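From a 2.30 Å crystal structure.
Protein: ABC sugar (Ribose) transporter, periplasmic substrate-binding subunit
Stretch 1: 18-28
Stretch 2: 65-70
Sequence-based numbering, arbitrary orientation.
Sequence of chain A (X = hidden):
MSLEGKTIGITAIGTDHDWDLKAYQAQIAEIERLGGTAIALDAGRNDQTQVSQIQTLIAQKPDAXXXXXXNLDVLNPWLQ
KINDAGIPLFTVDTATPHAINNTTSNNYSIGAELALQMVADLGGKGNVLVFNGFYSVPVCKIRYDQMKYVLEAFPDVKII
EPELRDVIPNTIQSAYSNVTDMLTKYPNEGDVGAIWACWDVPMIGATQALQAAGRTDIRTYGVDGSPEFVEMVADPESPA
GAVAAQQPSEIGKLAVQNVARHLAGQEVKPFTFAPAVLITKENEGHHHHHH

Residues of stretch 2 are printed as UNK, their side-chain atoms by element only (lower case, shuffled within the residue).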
# COMPACT_ATOMS: atom_id res chain seq x y z
N ASP A 18 1.99 7.69 6.72
CA ASP A 18 3.15 7.13 7.42
C ASP A 18 4.02 6.17 6.60
O ASP A 18 5.22 6.23 6.65
CB ASP A 18 2.69 6.43 8.70
CG ASP A 18 3.82 6.07 9.61
OD1 ASP A 18 4.51 6.98 10.08
OD2 ASP A 18 4.02 4.88 9.87
N TRP A 19 3.40 5.26 5.90
CA TRP A 19 4.11 4.28 5.13
C TRP A 19 4.87 5.00 4.03
O TRP A 19 6.04 4.78 3.85
CB TRP A 19 3.15 3.23 4.55
CG TRP A 19 3.79 2.03 3.94
CD1 TRP A 19 3.91 0.80 4.49
CD2 TRP A 19 4.35 1.93 2.65
NE1 TRP A 19 4.51 -0.03 3.63
CE2 TRP A 19 4.79 0.63 2.48
CE3 TRP A 19 4.51 2.82 1.60
CZ2 TRP A 19 5.39 0.22 1.35
CZ3 TRP A 19 5.09 2.41 0.49
CH2 TRP A 19 5.54 1.12 0.36
N ASP A 20 4.19 5.89 3.34
CA ASP A 20 4.79 6.64 2.23
C ASP A 20 5.96 7.48 2.68
O ASP A 20 6.99 7.51 2.01
CB ASP A 20 3.74 7.54 1.58
CG ASP A 20 2.74 6.76 0.74
OD1 ASP A 20 2.58 5.54 0.96
OD2 ASP A 20 2.09 7.38 -0.13
N LEU A 21 5.81 8.17 3.82
CA LEU A 21 6.85 9.02 4.36
C LEU A 21 8.08 8.20 4.75
O LEU A 21 9.21 8.60 4.45
CB LEU A 21 6.34 9.85 5.54
CG LEU A 21 7.39 10.76 6.21
CD1 LEU A 21 7.86 11.85 5.26
CD2 LEU A 21 6.88 11.36 7.52
N LYS A 22 7.86 7.06 5.40
CA LYS A 22 8.94 6.12 5.75
C LYS A 22 9.73 5.60 4.55
O LYS A 22 10.96 5.54 4.62
CB LYS A 22 8.41 4.95 6.58
CG LYS A 22 8.73 4.99 8.07
CD LYS A 22 7.94 6.05 8.83
CE LYS A 22 7.74 5.65 10.29
NZ LYS A 22 6.79 4.50 10.44
N ALA A 23 9.04 5.24 3.47
CA ALA A 23 9.70 4.71 2.28
C ALA A 23 10.52 5.79 1.56
O ALA A 23 11.65 5.55 1.11
CB ALA A 23 8.65 4.12 1.34
N TYR A 24 9.93 6.98 1.47
CA TYR A 24 10.50 8.15 0.80
C TYR A 24 11.77 8.62 1.51
O TYR A 24 12.79 8.89 0.87
CB TYR A 24 9.45 9.25 0.79
CG TYR A 24 9.76 10.49 -0.02
CD1 TYR A 24 10.17 11.66 0.61
CD2 TYR A 24 9.60 10.51 -1.40
CE1 TYR A 24 10.42 12.82 -0.11
CE2 TYR A 24 9.86 11.66 -2.14
CZ TYR A 24 10.27 12.81 -1.49
OH TYR A 24 10.52 13.95 -2.19
N GLN A 25 11.70 8.70 2.84
CA GLN A 25 12.81 9.13 3.69
C GLN A 25 13.96 8.14 3.64
O GLN A 25 15.13 8.54 3.67
CB GLN A 25 12.33 9.23 5.13
CG GLN A 25 12.73 10.49 5.84
CD GLN A 25 11.55 11.42 6.02
OE1 GLN A 25 10.85 11.38 7.03
NE2 GLN A 25 11.30 12.26 5.01
N ALA A 26 13.62 6.85 3.59
CA ALA A 26 14.60 5.75 3.56
C ALA A 26 15.43 5.75 2.28
O ALA A 26 16.63 5.46 2.31
CB ALA A 26 13.91 4.42 3.73
N GLN A 27 14.76 6.07 1.17
CA GLN A 27 15.42 6.24 -0.12
C GLN A 27 16.44 7.37 -0.10
O GLN A 27 17.59 7.17 -0.49
CB GLN A 27 14.39 6.49 -1.23
CG GLN A 27 13.69 5.24 -1.70
CD GLN A 27 12.41 5.55 -2.44
OE1 GLN A 27 12.43 5.86 -3.62
NE2 GLN A 27 11.29 5.47 -1.75
N ILE A 28 16.01 8.55 0.37
CA ILE A 28 16.87 9.73 0.46
C ILE A 28 18.09 9.43 1.32
O ILE A 28 19.23 9.68 0.90
CB ILE A 28 16.10 10.96 1.03
CG1 ILE A 28 14.99 11.41 0.07
CG2 ILE A 28 17.04 12.14 1.32
CD1 ILE A 28 14.00 12.42 0.69
N UNK A 65 16.20 6.62 -11.98
CA UNK A 65 14.97 7.12 -11.35
C UNK A 65 14.30 6.02 -10.51
O UNK A 65 14.18 4.87 -10.96
c UNK A 65 14.59 9.01 -12.98
c UNK A 65 14.01 7.71 -12.42
c UNK A 65 12.59 7.95 -11.84
c UNK A 65 13.90 9.53 -14.25
N UNK A 66 13.90 6.37 -9.28
CA UNK A 66 13.04 5.50 -8.48
C UNK A 66 11.63 6.06 -8.38
O UNK A 66 11.42 7.18 -7.92
c UNK A 66 15.63 4.73 -5.63
c UNK A 66 15.07 4.95 -7.03
c UNK A 66 12.82 4.05 -6.45
c UNK A 66 13.56 5.23 -7.05
N UNK A 67 10.66 5.29 -8.84
CA UNK A 67 9.27 5.72 -8.80
C UNK A 67 8.57 5.04 -7.62
O UNK A 67 8.69 3.84 -7.44
o UNK A 67 5.38 6.75 -9.28
c UNK A 67 7.36 6.20 -10.47
c UNK A 67 6.16 5.83 -9.62
c UNK A 67 8.60 5.38 -10.14
o UNK A 67 6.00 4.64 -9.29
N UNK A 68 7.80 5.80 -6.85
CA UNK A 68 7.07 5.23 -5.72
C UNK A 68 5.55 5.43 -5.81
O UNK A 68 5.07 6.56 -5.83
o UNK A 68 8.71 5.88 -1.80
c UNK A 68 7.61 5.80 -4.41
c UNK A 68 7.49 5.91 -1.91
n UNK A 68 6.68 6.38 -0.96
c UNK A 68 6.82 5.42 -3.18
N UNK A 69 4.82 4.32 -5.87
CA UNK A 69 3.35 4.28 -5.87
C UNK A 69 2.65 5.10 -6.96
O UNK A 69 3.28 5.51 -7.92
c UNK A 69 1.84 2.43 -3.58
c UNK A 69 2.95 3.49 -3.45
c UNK A 69 3.01 4.06 -2.05
c UNK A 69 2.78 4.60 -4.48
N UNK A 70 1.35 5.31 -6.80
CA UNK A 70 0.58 6.05 -7.79
C UNK A 70 -0.16 5.16 -8.76
O UNK A 70 -0.04 3.93 -8.72

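Position 65 carries four side-chain carbons, forked at the first, with one arm two carbons long. No atom of the side chain comes within 8 Å of the helix 18-28, so nothing on stretch 1 is touched. This beta-branched aliphatic pattern is that of isoleucine, Ile65.

Position 66 has the same composition: four carbons, a fork at the first, one arm of two carbons. Here the CA-to-CB bond points toward the helix, and the one-carbon arm touches the side chain of Gln27. The residue is again isoleucine; Ile66 CG2 lies 3.4 Å from Gln27 OE1. That oxygen has no polar partner anywhere in the model.

At position 67 three carbons run in line and the third bears two oxygens, the pattern of a carboxylic acid group one methylene longer than that of aspartate. The CA-to-CB bond points away from the helix, as expected from strand alternation, and nothing on stretch 1 is touched. This is Glu67; its OE1 is hydrogen-bonded elsewhere in the structure.

Position 68 shows three carbons, the third carrying one oxygen and one nitrogen, so the side chain ends in a carboxamide. Its CA-to-CB bond points toward the helix and the chain is extended, with chi1 and chi2 both t; its nitrogen and oxygen both find partners there. The residue is Gln68. Its NE2 donates to the backbone O of Asp20 at 3.2 Å, while its OE1 accepts from Gln27 NE2 at 2.6 Å and lies 3.6 Å from Ala23 CB.

Position 69 has four carbons forked at the second, and one terminal carbon meets the Trp19 ring and the acid group of Asp20. The fork identifies leucine. Leu69 CD1 packs 3.7 Å from Trp19 CZ3, approaching the ring obliquely, and lies 3.4 Å from Asp20 OD1.

Position 70 has no side-chain atoms, makes no contact with stretch 1, and is glycine. At phi/psi of 98/177°, a CB on Gly70 would be jammed against the carbonyl O of Leu69, so the backbone itself calls for this residue.

The helix and strand run nearly antiparallel, at 171°, with their axes 10.5 Å apart at closest approach, and Gln68 spans much of the gap. Its carboxamide uses both ends: the nitrogen reaches Asp20 O, which also accepts from Tyr24 N at 3.0 Å, and the oxygen receives the amide of Gln27. Gln27 NE2 also donates to Ala23 O at 2.9 Å, an intrahelical bond that helps hold the amide in place. Ile66 and Leu69 flank this polar centre with apolar carbon; the two stretches bury 310 Å², both sides summed.

Stretch 2 (65-70) IIEQLG
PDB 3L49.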